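Local structure of D-threo-3-hydroxyaspartate dehydratase (Delftia, 3WQC) at residues I25-M30 / Q382-L387; V58-A63 / V247-D252; V266-L271 / C363-Q368; D13-L18 / C312-R317. The protein uses pyridoxal 5'-phosphate and a divalent metal ion to deaminate D-threo-3-hydroxyaspartate to oxaloacetate and ammonia, and also dehydrates L-threo- and L-erythro-3-hydroxyaspartate and D-serine. All coordinates share one frame; numbering follows the deposited sequence.

Contact 1 (I25-M30 / Q382-L387); sequences IDLDRM and QTWERL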
loop_
_atom_site.group_PDB
_atom_site.type_symbol
_atom_site.label_atom_id
_atom_site.label_comp_id
_atom_site.label_asym_id
_atom_site.label_seq_id
_atom_site.Cartn_x
_atom_site.Cartn_y
_atom_site.Cartn_z
ATOM N N ILE B 25 3.365 -1.032 17.316
ATOM C CA ILE B 25 2.105 -1.203 18.055
ATOM C C ILE B 25 2.392 -0.895 19.550
ATOM O O ILE B 25 3.228 -1.561 20.170
ATOM C CB ILE B 25 1.607 -2.681 17.993
ATOM C CG1 ILE B 25 1.295 -3.115 16.558
ATOM C CG2 ILE B 25 0.326 -2.827 18.877
ATOM C CD1 ILE B 25 1.081 -4.648 16.492
ATOM N N ASP B 26 1.659 0.100 20.091
ATOM C CA ASP B 26 1.748 0.399 21.530
ATOM C C ASP B 26 0.868 -0.692 22.223
ATOM O O ASP B 26 -0.375 -0.674 22.085
ATOM C CB ASP B 26 1.203 1.812 21.780
ATOM C CG ASP B 26 1.126 2.184 23.292
ATOM O OD1 ASP B 26 0.744 1.425 24.182
ATOM O OD2 ASP B 26 1.478 3.282 23.588
ATOM N N LEU B 27 1.498 -1.710 22.807
ATOM C CA LEU B 27 0.746 -2.858 23.346
ATOM C C LEU B 27 -0.250 -2.460 24.406
ATOM O O LEU B 27 -1.333 -3.073 24.472
ATOM C CB LEU B 27 1.658 -3.970 23.875
ATOM C CG LEU B 27 2.473 -4.638 22.727
ATOM C CD1 LEU B 27 3.534 -5.528 23.354
ATOM C CD2 LEU B 27 1.472 -5.476 21.845
ATOM N N ASP B 28 0.059 -1.472 25.241
ATOM C CA ASP B 28 -0.898 -1.098 26.290
ATOM C C ASP B 28 -2.168 -0.497 25.664
ATOM O O ASP B 28 -3.297 -0.828 26.099
ATOM C CB ASP B 28 -0.210 -0.130 27.285
ATOM C CG ASP B 28 0.851 -0.885 28.249
ATOM O OD1 ASP B 28 1.335 -2.069 28.034
ATOM O OD2 ASP B 28 1.225 -0.260 29.260
ATOM N N ARG B 29 -2.006 0.357 24.602
ATOM C CA ARG B 29 -3.211 0.902 23.916
ATOM C C ARG B 29 -3.943 -0.210 23.201
ATOM O O ARG B 29 -5.194 -0.239 23.234
ATOM C CB ARG B 29 -2.828 1.932 22.868
ATOM C CG ARG B 29 -2.341 3.221 23.528
ATOM C CD ARG B 29 -2.003 4.266 22.464
ATOM N NE ARG B 29 -1.570 5.543 23.086
ATOM C CZ ARG B 29 -1.479 6.686 22.385
ATOM N NH1 ARG B 29 -1.847 6.774 21.068
ATOM N NH2 ARG B 29 -1.103 7.781 23.017
ATOM N N MET B 30 -3.203 -1.133 22.566
ATOM C CA MET B 30 -3.862 -2.276 21.831
ATOM C C MET B 30 -4.676 -3.115 22.861
ATOM O O MET B 30 -5.883 -3.452 22.590
ATOM C CB MET B 30 -2.863 -3.205 21.172
ATOM C CG MET B 30 -3.505 -4.330 20.369
ATOM S SD MET B 30 -2.339 -5.610 19.904
ATOM C CE MET B 30 -2.032 -6.523 21.466
ATOM N N GLN B 382 9.362 -6.119 20.067
ATOM C CA GLN B 382 9.512 -7.471 19.538
ATOM C C GLN B 382 8.956 -7.485 18.155
ATOM O O GLN B 382 7.946 -6.810 17.921
ATOM C CB GLN B 382 8.691 -8.419 20.397
ATOM C CG GLN B 382 8.951 -9.866 20.171
ATOM C CD GLN B 382 8.202 -10.698 21.234
ATOM O OE1 GLN B 382 6.967 -10.623 21.289
ATOM N NE2 GLN B 382 8.927 -11.400 22.119
ATOM N N THR B 383 9.499 -8.283 17.238
ATOM C CA THR B 383 9.021 -8.237 15.860
ATOM C C THR B 383 7.837 -9.212 15.754
ATOM O O THR B 383 7.970 -10.414 16.100
ATOM C CB THR B 383 10.158 -8.774 14.946
ATOM O OG1 THR B 383 11.269 -7.871 15.020
ATOM C CG2 THR B 383 9.667 -8.839 13.424
ATOM N N TRP B 384 6.686 -8.711 15.270
ATOM C CA TRP B 384 5.476 -9.517 15.070
ATOM C C TRP B 384 5.168 -9.544 13.606
ATOM O O TRP B 384 4.697 -8.541 13.032
ATOM C CB TRP B 384 4.311 -8.919 15.818
ATOM C CG TRP B 384 4.354 -9.153 17.312
ATOM C CD1 TRP B 384 5.399 -9.711 18.084
ATOM C CD2 TRP B 384 3.260 -8.887 18.236
ATOM N NE1 TRP B 384 5.035 -9.827 19.410
ATOM C CE2 TRP B 384 3.728 -9.323 19.569
ATOM C CE3 TRP B 384 1.937 -8.354 18.084
ATOM C CZ2 TRP B 384 2.901 -9.267 20.694
ATOM C CZ3 TRP B 384 1.119 -8.255 19.245
ATOM C CH2 TRP B 384 1.626 -8.701 20.532
ATOM N N GLU B 385 5.472 -10.670 12.942
ATOM C CA GLU B 385 5.268 -10.775 11.485
ATOM C C GLU B 385 3.779 -10.638 11.135
ATOM O O GLU B 385 2.897 -10.990 11.953
ATOM C CB GLU B 385 5.788 -12.131 11.015
ATOM C CG GLU B 385 7.336 -12.185 11.067
ATOM C CD GLU B 385 7.857 -13.439 10.417
ATOM O OE1 GLU B 385 7.054 -14.217 9.832
ATOM O OE2 GLU B 385 9.095 -13.651 10.496
ATOM N N ARG B 386 3.526 -10.189 9.927
ATOM C CA ARG B 386 2.146 -10.209 9.418
ATOM C C ARG B 386 2.184 -10.663 7.986
ATOM O O ARG B 386 3.245 -10.672 7.317
ATOM C CB ARG B 386 1.461 -8.839 9.569
ATOM C CG ARG B 386 2.174 -7.732 8.824
ATOM C CD ARG B 386 1.163 -6.567 8.593
ATOM N NE ARG B 386 0.264 -6.963 7.507
ATOM C CZ ARG B 386 -0.962 -6.420 7.325
ATOM N NH1 ARG B 386 -1.681 -6.701 6.222
ATOM N NH2 ARG B 386 -1.539 -5.633 8.270
ATOM N N LEU B 387 1.009 -11.009 7.435
ATOM C CA LEU B 387 0.936 -11.612 6.080
ATOM C C LEU B 387 0.831 -10.510 5.003
ATOM O O LEU B 387 0.139 -9.490 5.189
ATOM C CB LEU B 387 -0.372 -12.401 6.061
ATOM C CG LEU B 387 -0.565 -13.313 4.886
ATOM C CD1 LEU B 387 0.583 -14.333 4.991
ATOM C CD2 LEU B 387 -1.901 -14.039 5.261
#
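Trp384 pushes the six-membered half of its indole against three apolar side chains of 25-30, and this ring supplies every touch from the 382-387 side. The tight spot is at Leu27, whose CD2 lies 3.5 Å from Trp384 CH2 and approaches the ring obliquely. Ile25 comes in at roughly a right angle to the Trp384 side chain, its CD1 4.1 Å from CE3. Met30 leads with its methyl: CE lies at the ring edge near the plane, 4.2 Å from CZ3 of Trp384. The indole extends toward the helix start because Trp384 CG is anti to its own carbonyl carbon (chi1 -75°), beside the backbone N.

The looser, solvent side begins at Trp384 NE1, which donates to OE1 of the exposed Gln382 at 2.8 Å, with the amide oxygen almost in the ring plane and an N-H...O angle of 165°. This bond ties the rotation of the indole to the end of Gln382, two residues back on the same strand. On the other segment, Asp26 is the N-cap of helix 27-44: its OD1, met from above the carboxylate plane, accepts from Arg29 N at 3.0 Å.

Strand 371-375 lies between strands 22-26 and 381-385 in the mixed sheet, parallel to the first and antiparallel to the second, and Ala374 touches both Leu27 and Trp384. Helix 58-66 packs against the same cluster through Pro59, Val60 and Ala63, so the tryptophan joins the edge of the sheet to helices of the barrel domain.

Contact 2 (V58-A63 / V247-D252); sequences VPVAAA and VYVFFD. With PLP (pyridoxal-5'-phosphate), chain J.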
loop_
_atom_site.group_PDB
_atom_site.type_symbol
_atom_site.label_atom_id
_atom_site.label_comp_id
_atom_site.label_asym_id
_atom_site.label_seq_id
_atom_site.Cartn_x
_atom_site.Cartn_y
_atom_site.Cartn_z
ATOM N N VAL B 58 -0.508 -13.197 13.801
ATOM C CA VAL B 58 -0.862 -14.275 14.757
ATOM C C VAL B 58 -0.895 -13.765 16.207
ATOM O O VAL B 58 -1.899 -13.972 16.922
ATOM C CB VAL B 58 0.011 -15.508 14.549
ATOM C CG1 VAL B 58 -0.112 -16.513 15.679
ATOM C CG2 VAL B 58 -0.365 -16.149 13.207
ATOM N N PRO B 59 0.152 -13.046 16.661
ATOM C CA PRO B 59 0.116 -12.617 18.081
ATOM C C PRO B 59 -0.959 -11.586 18.379
ATOM O O PRO B 59 -1.452 -11.503 19.502
ATOM C CB PRO B 59 1.525 -11.995 18.360
ATOM C CG PRO B 59 2.160 -11.810 17.004
ATOM C CD PRO B 59 1.500 -12.820 16.054
ATOM N N VAL B 60 -1.352 -10.799 17.369
ATOM C CA VAL B 60 -2.437 -9.822 17.617
ATOM C C VAL B 60 -3.754 -10.592 17.743
ATOM O O VAL B 60 -4.511 -10.383 18.754
ATOM C CB VAL B 60 -2.591 -8.805 16.489
ATOM C CG1 VAL B 60 -3.824 -7.869 16.674
ATOM C CG2 VAL B 60 -1.291 -7.949 16.370
ATOM N N ALA B 61 -4.035 -11.548 16.864
ATOM C CA ALA B 61 -5.247 -12.350 16.975
ATOM C C ALA B 61 -5.197 -13.190 18.256
ATOM O O ALA B 61 -6.267 -13.461 18.853
ATOM C CB ALA B 61 -5.346 -13.285 15.758
ATOM N N ALA B 62 -3.994 -13.624 18.690
ATOM C CA ALA B 62 -3.923 -14.397 19.940
ATOM C C ALA B 62 -4.396 -13.554 21.102
ATOM O O ALA B 62 -5.059 -14.023 22.023
ATOM C CB ALA B 62 -2.488 -14.913 20.220
ATOM N N ALA B 63 -4.041 -12.281 21.139
ATOM C CA ALA B 63 -4.499 -11.371 22.191
ATOM C C ALA B 63 -6.004 -11.200 22.140
ATOM O O ALA B 63 -6.693 -11.133 23.174
ATOM C CB ALA B 63 -3.809 -9.999 22.122
ATOM N N VAL B 247 -10.862 -3.042 12.739
ATOM C CA VAL B 247 -9.885 -1.917 12.815
ATOM C C VAL B 247 -9.776 -1.471 14.260
ATOM O O VAL B 247 -8.735 -0.889 14.618
ATOM C CB VAL B 247 -10.243 -0.750 11.883
ATOM C CG1 VAL B 247 -11.529 0.008 12.334
ATOM C CG2 VAL B 247 -9.024 0.161 11.703
ATOM N N TYR B 248 -10.794 -1.697 15.088
ATOM C CA TYR B 248 -10.759 -1.268 16.505
ATOM C C TYR B 248 -9.500 -1.733 17.233
ATOM O O TYR B 248 -9.155 -1.138 18.271
ATOM C CB TYR B 248 -12.026 -1.808 17.245
ATOM C CG TYR B 248 -11.817 -3.258 17.638
ATOM C CD1 TYR B 248 -12.048 -4.326 16.746
ATOM C CD2 TYR B 248 -11.353 -3.606 18.945
ATOM C CE1 TYR B 248 -11.791 -5.643 17.087
ATOM C CE2 TYR B 248 -11.062 -4.903 19.265
ATOM C CZ TYR B 248 -11.333 -5.935 18.400
ATOM O OH TYR B 248 -11.086 -7.241 18.741
ATOM N N VAL B 249 -8.882 -2.831 16.851
ATOM C CA VAL B 249 -7.761 -3.353 17.585
ATOM C C VAL B 249 -6.676 -2.274 17.704
ATOM O O VAL B 249 -6.003 -2.165 18.797
ATOM C CB VAL B 249 -7.252 -4.720 17.000
ATOM C CG1 VAL B 249 -6.592 -4.573 15.599
ATOM C CG2 VAL B 249 -6.265 -5.427 17.955
ATOM N N PHE B 250 -6.512 -1.494 16.620
ATOM C CA PHE B 250 -5.570 -0.364 16.656
ATOM C C PHE B 250 -6.198 0.998 16.660
ATOM O O PHE B 250 -5.586 1.979 17.158
ATOM C CB PHE B 250 -4.580 -0.431 15.438
ATOM C CG PHE B 250 -3.814 -1.746 15.361
ATOM C CD1 PHE B 250 -3.332 -2.430 16.536
ATOM C CD2 PHE B 250 -3.497 -2.267 14.103
ATOM C CE1 PHE B 250 -2.577 -3.627 16.425
ATOM C CE2 PHE B 250 -2.720 -3.435 14.004
ATOM C CZ PHE B 250 -2.293 -4.127 15.144
ATOM N N PHE B 251 -7.368 1.158 16.023
ATOM C CA PHE B 251 -7.923 2.432 15.655
ATOM C C PHE B 251 -6.999 3.233 14.716
ATOM O O PHE B 251 -5.907 2.736 14.363
ATOM C CB PHE B 251 -8.392 3.309 16.889
ATOM C CG PHE B 251 -9.589 2.721 17.596
ATOM C CD1 PHE B 251 -10.819 2.630 16.908
ATOM C CD2 PHE B 251 -9.510 2.325 18.933
ATOM C CE1 PHE B 251 -11.985 2.199 17.585
ATOM C CE2 PHE B 251 -10.673 1.854 19.607
ATOM C CZ PHE B 251 -11.892 1.818 18.916
ATOM N N ASP B 252 -7.466 4.399 14.296
ATOM C CA ASP B 252 -6.773 5.245 13.347
ATOM C C ASP B 252 -7.449 6.571 13.275
ATOM O O ASP B 252 -8.425 6.822 14.055
ATOM C CB ASP B 252 -6.611 4.539 11.973
ATOM C CG ASP B 252 -7.963 4.199 11.325
ATOM O OD1 ASP B 252 -8.940 4.955 11.613
ATOM O OD2 ASP B 252 -8.056 3.214 10.557
HETATM N N1 PLP J . -16.991 -7.489 8.124
HETATM C C2 PLP J . -16.574 -7.469 6.842
HETATM C C2A PLP J . -17.281 -8.289 5.787
HETATM C C3 PLP J . -15.429 -6.661 6.496
HETATM O O3 PLP J . -15.007 -6.663 5.241
HETATM C C4 PLP J . -14.803 -5.893 7.541
HETATM C C4A PLP J . -13.647 -5.124 7.216
HETATM C C5 PLP J . -15.315 -5.980 8.870
HETATM C C6 PLP J . -16.469 -6.743 9.102
HETATM C C5A PLP J . -14.698 -5.190 9.998
HETATM O O4P PLP J . -14.956 -3.730 9.763
HETATM P P PLP J . -14.065 -2.694 10.599
HETATM O O1P PLP J . -14.147 -3.206 11.989
HETATM O O2P PLP J . -14.790 -1.407 10.416
HETATM O O3P PLP J . -12.675 -2.733 10.112
#
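Val60, on the regular helix 58-66, meets the short 3-10 turn 247-249 and the residue that follows it; the nearest CA atoms, those of Val60 and Val249, are 8.4 Å apart. Within the turn, Val247 O accepts from both Phe250 N, at 3.1 Å, and Phe251 N, at 2.8 Å, which draws the chain into a compact coil. Both methyls of Val60 are used. CG1, anti to the backbone N (chi1 174°), touches Val249 CG2 at 3.7 Å, while CG2 meets the edge of the Phe250 ring near its plane, 4.1 Å from CZ. Val249 CG1 sits over the centre of that same ring, 3.9 Å above its plane, so the phenyl is held on one face by its neighbour and at its edge by the helix. Tyr372 adds an edge-to-face ring contact.

At the start of the turn, Val247 N donates to the cofactor phosphate, 3.2 Å from PLP O3P, with a weak second bond to O1P. Gly246 N, Thr228, Arg244, Arg151 and Tyr187 also hydrogen-bond the cofactor. The contact itself is apolar and buried, consistent with one side of the turn packing on the helix while the N-H of Val247 is used by the phosphate.

Contact 3 (V266-L271 / C363-Q368); sequences VALSVL and CATGAQ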
loop_
_atom_site.group_PDB
_atom_site.type_symbol
_atom_site.label_atom_id
_atom_site.label_comp_id
_atom_site.label_asym_id
_atom_site.label_seq_id
_atom_site.Cartn_x
_atom_site.Cartn_y
_atom_site.Cartn_z
ATOM N N VAL B 266 -5.175 5.478 19.482
ATOM C CA VAL B 266 -4.624 4.884 18.261
ATOM C C VAL B 266 -3.339 4.166 18.656
ATOM O O VAL B 266 -2.394 4.804 19.179
ATOM C CB VAL B 266 -4.399 5.971 17.192
ATOM C CG1 VAL B 266 -3.734 5.409 15.925
ATOM C CG2 VAL B 266 -5.714 6.635 16.781
ATOM N N ALA B 267 -3.345 2.840 18.495
ATOM C CA ALA B 267 -2.258 1.972 18.959
ATOM C C ALA B 267 -1.161 1.801 17.915
ATOM O O ALA B 267 -0.127 1.270 18.230
ATOM C CB ALA B 267 -2.840 0.641 19.493
ATOM N N LEU B 268 -1.421 2.131 16.660
ATOM C CA LEU B 268 -0.431 1.882 15.586
ATOM C C LEU B 268 0.119 3.263 15.163
ATOM O O LEU B 268 -0.654 4.233 14.929
ATOM C CB LEU B 268 -1.152 1.274 14.365
ATOM C CG LEU B 268 -0.274 1.025 13.135
ATOM C CD1 LEU B 268 0.886 0.054 13.464
ATOM C CD2 LEU B 268 -1.163 0.557 11.957
ATOM N N SER B 269 1.449 3.373 15.103
ATOM C CA SER B 269 2.046 4.580 14.597
ATOM C C SER B 269 3.255 4.157 13.738
ATOM O O SER B 269 3.769 3.019 13.904
ATOM C CB SER B 269 2.524 5.572 15.730
ATOM O OG SER B 269 3.507 4.945 16.545
ATOM N N VAL B 270 3.713 5.053 12.876
ATOM C CA VAL B 270 4.878 4.724 12.024
ATOM C C VAL B 270 6.026 5.587 12.584
ATOM O O VAL B 270 5.977 6.832 12.548
ATOM C CB VAL B 270 4.631 5.033 10.556
ATOM C CG1 VAL B 270 5.900 4.911 9.722
ATOM C CG2 VAL B 270 3.504 4.105 10.037
ATOM N N LEU B 271 7.072 4.930 12.990
ATOM C CA LEU B 271 8.314 5.576 13.474
ATOM C C LEU B 271 9.068 6.086 12.256
ATOM O O LEU B 271 9.239 5.333 11.313
ATOM C CB LEU B 271 9.133 4.489 14.197
ATOM C CG LEU B 271 10.413 5.004 14.949
ATOM C CD1 LEU B 271 10.020 5.889 16.143
ATOM C CD2 LEU B 271 11.213 3.764 15.367
ATOM N N CYS B 363 -5.594 -0.390 8.586
ATOM C CA CYS B 363 -5.520 -1.629 7.766
ATOM C C CYS B 363 -4.587 -1.360 6.581
ATOM O O CYS B 363 -3.897 -2.250 6.111
ATOM C CB CYS B 363 -6.945 -1.921 7.192
ATOM S SG CYS B 363 -8.230 -1.806 8.522
ATOM N N ALA B 364 -4.684 -0.137 6.019
ATOM C CA ALA B 364 -3.884 0.195 4.802
ATOM C C ALA B 364 -2.422 0.397 5.173
ATOM O O ALA B 364 -1.486 -0.126 4.541
ATOM C CB ALA B 364 -4.453 1.443 4.164
ATOM N N THR B 365 -2.156 1.136 6.303
ATOM C CA THR B 365 -0.726 1.355 6.713
ATOM C C THR B 365 -0.123 0.043 7.131
ATOM O O THR B 365 1.035 -0.242 6.705
ATOM C CB THR B 365 -0.676 2.363 7.883
ATOM O OG1 THR B 365 -1.217 3.623 7.420
ATOM C CG2 THR B 365 0.741 2.485 8.461
ATOM N N GLY B 366 -0.833 -0.817 7.874
ATOM C CA GLY B 366 -0.190 -2.044 8.367
ATOM C C GLY B 366 0.281 -2.925 7.194
ATOM O O GLY B 366 1.331 -3.595 7.272
ATOM N N ALA B 367 -0.483 -2.930 6.089
ATOM C CA ALA B 367 -0.192 -3.836 4.984
ATOM C C ALA B 367 1.138 -3.465 4.271
ATOM O O ALA B 367 1.681 -4.240 3.475
ATOM C CB ALA B 367 -1.335 -3.790 3.960
ATOM N N GLN B 368 1.628 -2.244 4.513
ATOM C CA GLN B 368 2.909 -1.823 3.918
ATOM C C GLN B 368 4.127 -2.440 4.602
ATOM O O GLN B 368 5.254 -2.325 4.077
ATOM C CB GLN B 368 3.004 -0.301 3.974
ATOM C CG GLN B 368 1.873 0.399 3.201
ATOM C CD GLN B 368 1.830 -0.024 1.719
ATOM O OE1 GLN B 368 1.049 -0.955 1.316
ATOM N NE2 GLN B 368 2.676 0.625 0.894
#
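Thr365 OG1 is gripped outside the two segments: it is hydrogen-bonded with Met293 O and, weakly, with His361 O one turn earlier. With the hydroxyl engaged there, the methyl of Thr365 is left to meet strand 268-278. OG1 lies beside the backbone N (chi1 -62°), which puts CG2 anti to that nitrogen and against Val270. The methyl pair Thr365 CG2 and Val270 CG2, 3.6 Å apart, is the closest approach of the contact, and the two side chains pass at a slant.

Leu268, two residues earlier on the same face of the strand, packs more loosely. Its CD2 stands 4.4 Å from Thr365 CG2 and 4.3 Å from Gly366 N, reaching the helix backbone at Gly366. The methyl of Thr365 is thus bordered by Val270 and Leu268, both directed at the helix, whereas Ser269 between them turns away and bonds Arg356 NE through its hydroxyl. All four touching residues are buried.

Strand 268-278 pairs antiparallel with 22-26 and 354-358, and helix 362-366 packs on the face of it that carries Leu268 and Val270. The second subunit also reaches the helix: Cys363 packs on its Gln329 and Ala364 on its Trp290. Cys363 itself is a ligand residue of the magnesium site together with His361. This helix-on-sheet packing places the metal-site residue Cys363 in the C-terminal beta domain of a DSD1-family enzyme, beside the alanine-racemase-like barrel that binds PLP.

Contact 4 (D13-L18 / C312-R317); sequences DTLLTL and CDLQGR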
loop_
_atom_site.group_PDB
_atom_site.type_symbol
_atom_site.label_atom_id
_atom_site.label_comp_id
_atom_site.label_asym_id
_atom_site.label_seq_id
_atom_site.Cartn_x
_atom_site.Cartn_y
_atom_site.Cartn_z
ATOM N N ASP B 13 15.942 -4.530 20.777
ATOM C CA ASP B 13 15.724 -3.189 20.183
ATOM C C ASP B 13 14.784 -2.318 20.972
ATOM O O ASP B 13 13.967 -2.804 21.756
ATOM C CB ASP B 13 15.250 -3.279 18.736
ATOM C CG ASP B 13 16.427 -3.542 17.763
ATOM O OD1 ASP B 13 17.333 -2.714 17.612
ATOM O OD2 ASP B 13 16.471 -4.570 17.135
ATOM N N THR B 14 14.879 -1.013 20.761
ATOM C CA THR B 14 13.953 -0.008 21.321
ATOM C C THR B 14 13.622 0.943 20.207
ATOM O O THR B 14 14.079 0.756 19.062
ATOM C CB THR B 14 14.657 0.839 22.405
ATOM O OG1 THR B 14 15.691 1.558 21.745
ATOM C CG2 THR B 14 15.291 -0.051 23.518
ATOM N N LEU B 15 12.817 1.964 20.480
ATOM C CA LEU B 15 12.473 2.932 19.435
ATOM C C LEU B 15 13.648 3.759 18.996
ATOM O O LEU B 15 13.606 4.399 17.945
ATOM C CB LEU B 15 11.320 3.846 19.824
ATOM C CG LEU B 15 10.026 3.147 20.140
ATOM C CD1 LEU B 15 9.019 4.261 20.273
ATOM C CD2 LEU B 15 9.559 2.252 18.991
ATOM N N LEU B 16 14.724 3.741 19.790
ATOM C CA LEU B 16 15.916 4.482 19.404
ATOM C C LEU B 16 16.815 3.698 18.493
ATOM O O LEU B 16 17.720 4.304 17.818
ATOM C CB LEU B 16 16.719 4.841 20.681
ATOM C CG LEU B 16 16.060 5.907 21.543
ATOM C CD1 LEU B 16 16.951 6.132 22.743
ATOM C CD2 LEU B 16 15.920 7.195 20.743
ATOM N N THR B 17 16.716 2.353 18.521
ATOM C CA THR B 17 17.682 1.514 17.796
ATOM C C THR B 17 17.080 0.906 16.520
ATOM O O THR B 17 17.805 0.489 15.646
ATOM C CB THR B 17 18.255 0.349 18.650
ATOM O OG1 THR B 17 17.191 -0.568 18.977
ATOM C CG2 THR B 17 18.940 0.913 19.916
ATOM N N LEU B 18 15.741 0.875 16.404
ATOM C CA LEU B 18 15.112 0.396 15.160
ATOM C C LEU B 18 15.527 1.222 13.938
ATOM O O LEU B 18 15.727 2.470 14.051
ATOM C CB LEU B 18 13.585 0.543 15.286
ATOM C CG LEU B 18 12.898 -0.555 16.138
ATOM C CD1 LEU B 18 11.443 -0.207 16.318
ATOM C CD2 LEU B 18 13.107 -1.999 15.612
ATOM N N CYS B 312 3.492 12.884 15.905
ATOM C CA CYS B 312 3.618 12.769 17.340
ATOM C C CYS B 312 5.103 12.756 17.631
ATOM O O CYS B 312 5.951 12.431 16.743
ATOM C CB CYS B 312 3.071 11.411 17.823
ATOM S SG CYS B 312 1.337 11.199 17.407
ATOM N N ASP B 313 5.460 13.076 18.870
ATOM C CA ASP B 313 6.869 12.960 19.253
ATOM C C ASP B 313 7.253 11.485 19.466
ATOM O O ASP B 313 6.387 10.550 19.337
ATOM C CB ASP B 313 7.134 13.865 20.446
ATOM C CG ASP B 313 6.330 13.487 21.719
ATOM O OD1 ASP B 313 5.943 12.284 21.827
ATOM O OD2 ASP B 313 6.187 14.392 22.633
ATOM N N LEU B 314 8.516 11.249 19.830
ATOM C CA LEU B 314 9.003 9.895 20.067
ATOM C C LEU B 314 8.231 9.165 21.147
ATOM O O LEU B 314 8.160 7.914 21.140
ATOM C CB LEU B 314 10.517 9.928 20.364
ATOM C CG LEU B 314 11.265 8.602 20.479
ATOM C CD1 LEU B 314 11.052 7.697 19.219
ATOM C CD2 LEU B 314 12.761 8.962 20.684
ATOM N N GLN B 315 7.667 9.925 22.083
ATOM C CA GLN B 315 6.947 9.351 23.215
ATOM C C GLN B 315 5.490 9.082 22.827
ATOM O O GLN B 315 4.683 8.515 23.590
ATOM C CB GLN B 315 7.047 10.306 24.398
ATOM C CG GLN B 315 8.477 10.404 24.970
ATOM C CD GLN B 315 9.427 11.279 24.121
ATOM O OE1 GLN B 315 9.030 12.302 23.540
ATOM N NE2 GLN B 315 10.698 10.876 24.048
ATOM N N GLY B 316 5.163 9.413 21.594
ATOM C CA GLY B 316 3.872 9.037 21.080
ATOM C C GLY B 316 2.782 10.081 21.341
ATOM O O GLY B 316 1.584 9.851 21.029
ATOM N N ARG B 317 3.165 11.235 21.836
ATOM C CA ARG B 317 2.196 12.301 22.093
ATOM C C ARG B 317 1.993 13.188 20.872
ATOM O O ARG B 317 2.918 13.658 20.224
ATOM C CB ARG B 317 2.611 13.167 23.247
ATOM C CG ARG B 317 3.125 12.468 24.459
ATOM C CD ARG B 317 3.386 13.578 25.481
ATOM N NE ARG B 317 4.355 13.214 26.492
ATOM C CZ ARG B 317 5.660 13.400 26.365
ATOM N NH1 ARG B 317 6.148 13.923 25.277
ATOM N NH2 ARG B 317 6.475 13.044 27.331
#
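Leu314 projects from a type I beta turn, Asp313 to Gly316, and meets Leu15 and Leu16 of a loop that opens with an ST turn at Thr14. Its CG stands anti to the backbone N (chi1 -173°), carrying the isobutyl group off the turn, and its two methyls go to different leucines. CD1 lies 3.9 Å from Leu15 CB, the two side chains sliding past each other in opposite directions. CD2 of Leu314 meets CD2 of Leu16 at 3.6 Å, and here the side chains cross at about a right angle. Both loop leucines have CG anti to the carbonyl carbon, yet only the Leu15 CB is directed at the turn; Leu16 brings its end there while remaining exposed.

Polar bonds shape each loop separately. Thr14 OG1 accepts from Leu16 N at 3.1 Å, the bond that defines the ST turn, while Thr17 OG1 accepts from Thr14 N and donates to the anti lone pair of Asp13 OD1. Thr14 O receives both Thr17 N and Leu18 N. In the other segment Arg317 N donates to Asp313 OD1, meeting it from above the carboxylate plane. Arg356 binds Leu314 O, and Arg354 binds Leu15 O and Leu18 O, so strand 354-358 holds both loops.

Gln315 CB lies 3.7 Å above one face of the Arg317 guanidinium, toward its rim, and Arg317 NH1 forms a salt bridge with Asp313 OD2 at 2.7 Å.

In the fold
From the N terminus, loop 13-18 meets its partner 312-317 almost three hundred residues later, closing contact 4. Segment 25-30 opens next and closes last, at 382-387, so contacts 1 and 4 cross. Contact 2 lies within both of these spans, joining 58-63 to 247-252 in the barrel domain. Contact 3 follows it in series, lies within the span of contact 1 and crosses contact 4. Contacts 1 and 2 touch through Trp384 on Pro59 and Ile25 on Phe250; contacts 2 and 3 meet where Val247 packs on Cys363, and Leu271 of segment 266-271 packs on Leu15 and Leu314 of contact 4. Jointly they tie barrel, mixed sheet and N-terminal loop to one another.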